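Local coordinates for microcin B17-processing protein McbD (Escherichia coli str. K-12 substr. MG1655, PDB 6GRH) that takes part, as a YcaO-family protein, in processing the inactive microcin B17 precursor into the active antibiotic peptide, at residues S237-S242 against Q264-L269. The protein carries 1 engineered substitution. Sequence-based numbering, arbitrary orientation.
Sequences SRIKYS and QSYICL
The phenol oxygen of Y266 joins helix 251-275 to the loop that leads into strand 241-248 through one water, which donates a proton to Y266 OH at 2.8 Å and another to I239 O at 2.7 Å. Y266 OH is also hydrogen-bonded to G65 O of a neighbouring McbC subunit, whose F66 stacks on the tyrosine ring, so this corner of the YcaO domain lies at a subunit interface. Strand 241-248 is the outermost within this chain on its side of a mixed five-stranded sheet, and the chain turns back from it into the helix that packs here. I239, in the loop just before the strand, lies against the helix. Its CG1 stands 4.0 Å over the centroid of the Y266 ring, only 2° off the normal, a CH-pi contact over the face. The branch methyl CG2 of I239 reaches CD2 of Y266 at 3.7 Å, while CB lies above the same face near CE2. CG of Y266 lies anti to its backbone N (chi1 -178°), and chi2 of -73° turns the ring so that one face meets I239. The I239 side chain then carries on past the ring to the next turn of the helix, where CD1 meets L269 CG at 3.7 Å and also touches L269 CB and the carbonyl oxygen of Y266. On the loop side, K240 CB points away from the helix, and NZ donates to S237 O at 2.6 Å and to N234 O, tying the loop to itself; N294 bonds the backbone of R238, K240 and Y241. Where the strand begins, S242 CB points toward the helix, and its OG lies 3.6 Å from Y266 N and 3.9 Å from S265 CB.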
# COMPACT_ATOMS: atom_id res chain seq x y z
N SER E 237 1.02 -44.17 -12.06
CA SER E 237 2.21 -43.31 -12.10
C SER E 237 2.65 -43.05 -13.54
O SER E 237 2.77 -43.98 -14.33
CB SER E 237 3.38 -43.96 -11.35
OG SER E 237 3.07 -44.14 -9.98
N ARG E 238 2.89 -41.78 -13.88
CA ARG E 238 3.41 -41.40 -15.18
C ARG E 238 4.91 -41.66 -15.29
O ARG E 238 5.40 -41.99 -16.36
CB ARG E 238 3.13 -39.93 -15.48
CG ARG E 238 1.68 -39.63 -15.84
CD ARG E 238 0.82 -39.29 -14.64
NE ARG E 238 -0.45 -38.64 -15.04
CZ ARG E 238 -1.31 -38.04 -14.22
NH1 ARG E 238 -1.09 -37.96 -12.90
NH2 ARG E 238 -2.42 -37.50 -14.72
N ILE E 239 5.64 -41.48 -14.19
CA ILE E 239 7.07 -41.75 -14.18
C ILE E 239 7.31 -43.18 -13.70
O ILE E 239 7.08 -43.49 -12.53
CB ILE E 239 7.85 -40.75 -13.31
CG1 ILE E 239 7.55 -39.31 -13.73
CG2 ILE E 239 9.34 -41.05 -13.35
CD1 ILE E 239 7.85 -38.95 -15.17
N LYS E 240 7.78 -44.03 -14.61
CA LYS E 240 8.08 -45.41 -14.30
C LYS E 240 9.54 -45.57 -13.86
O LYS E 240 9.89 -46.58 -13.24
CB LYS E 240 7.84 -46.28 -15.53
CG LYS E 240 6.49 -46.08 -16.22
CD LYS E 240 5.31 -46.31 -15.29
CE LYS E 240 4.01 -46.29 -16.06
NZ LYS E 240 2.84 -46.49 -15.17
N TYR E 241 10.38 -44.61 -14.23
CA TYR E 241 11.82 -44.67 -14.02
C TYR E 241 12.37 -43.26 -13.92
O TYR E 241 11.96 -42.37 -14.67
CB TYR E 241 12.52 -45.42 -15.18
CG TYR E 241 14.02 -45.22 -15.27
CD1 TYR E 241 14.89 -45.88 -14.40
CD2 TYR E 241 14.58 -44.39 -16.23
CE1 TYR E 241 16.26 -45.70 -14.48
CE2 TYR E 241 15.95 -44.19 -16.32
CZ TYR E 241 16.80 -44.85 -15.43
OH TYR E 241 18.18 -44.67 -15.51
N SER E 242 13.32 -43.05 -13.00
CA SER E 242 14.09 -41.81 -13.00
C SER E 242 15.43 -42.03 -12.35
O SER E 242 15.69 -43.09 -11.76
CB SER E 242 13.31 -40.68 -12.30
OG SER E 242 13.92 -39.44 -12.58
N GLN E 264 14.17 -33.43 -9.58
CA GLN E 264 14.12 -32.51 -10.69
C GLN E 264 13.78 -33.19 -12.02
O GLN E 264 12.90 -32.73 -12.73
CB GLN E 264 15.43 -31.71 -10.80
CG GLN E 264 15.31 -30.61 -11.84
CD GLN E 264 16.53 -29.72 -11.98
OE1 GLN E 264 16.39 -28.55 -12.35
NE2 GLN E 264 17.72 -30.25 -11.73
N SER E 265 14.45 -34.29 -12.36
CA SER E 265 14.14 -34.98 -13.63
C SER E 265 12.78 -35.61 -13.58
O SER E 265 12.07 -35.59 -14.54
CB SER E 265 15.17 -36.06 -13.95
OG SER E 265 16.43 -35.44 -14.11
N TYR E 266 12.42 -36.18 -12.43
CA TYR E 266 11.11 -36.79 -12.24
C TYR E 266 10.00 -35.77 -12.48
O TYR E 266 9.07 -36.03 -13.26
CB TYR E 266 11.02 -37.31 -10.81
CG TYR E 266 9.77 -38.02 -10.39
CD1 TYR E 266 8.58 -37.34 -10.18
CD2 TYR E 266 9.80 -39.37 -10.12
CE1 TYR E 266 7.43 -38.00 -9.77
CE2 TYR E 266 8.66 -40.04 -9.70
CZ TYR E 266 7.48 -39.35 -9.53
OH TYR E 266 6.36 -39.99 -9.10
N ILE E 267 10.09 -34.62 -11.82
CA ILE E 267 9.00 -33.65 -11.89
C ILE E 267 8.92 -32.93 -13.25
O ILE E 267 7.80 -32.68 -13.72
CB ILE E 267 9.01 -32.67 -10.69
CG1 ILE E 267 7.61 -32.11 -10.47
CG2 ILE E 267 10.03 -31.56 -10.87
CD1 ILE E 267 6.61 -33.16 -10.04
N CYS E 268 10.06 -32.64 -13.88
CA CYS E 268 10.03 -32.02 -15.22
C CYS E 268 9.35 -32.92 -16.24
O CYS E 268 8.47 -32.48 -16.97
CB CYS E 268 11.42 -31.63 -15.71
SG CYS E 268 12.06 -30.22 -14.75
N LEU E 269 9.74 -34.19 -16.27
CA LEU E 269 9.07 -35.13 -17.16
C LEU E 269 7.61 -35.36 -16.77
O LEU E 269 6.75 -35.39 -17.63
CB LEU E 269 9.83 -36.45 -17.25
CG LEU E 269 9.27 -37.49 -18.23
CD1 LEU E 269 8.94 -36.92 -19.60
CD2 LEU E 269 10.31 -38.60 -18.35
O HOH W 1 6.12 -42.58 -10.14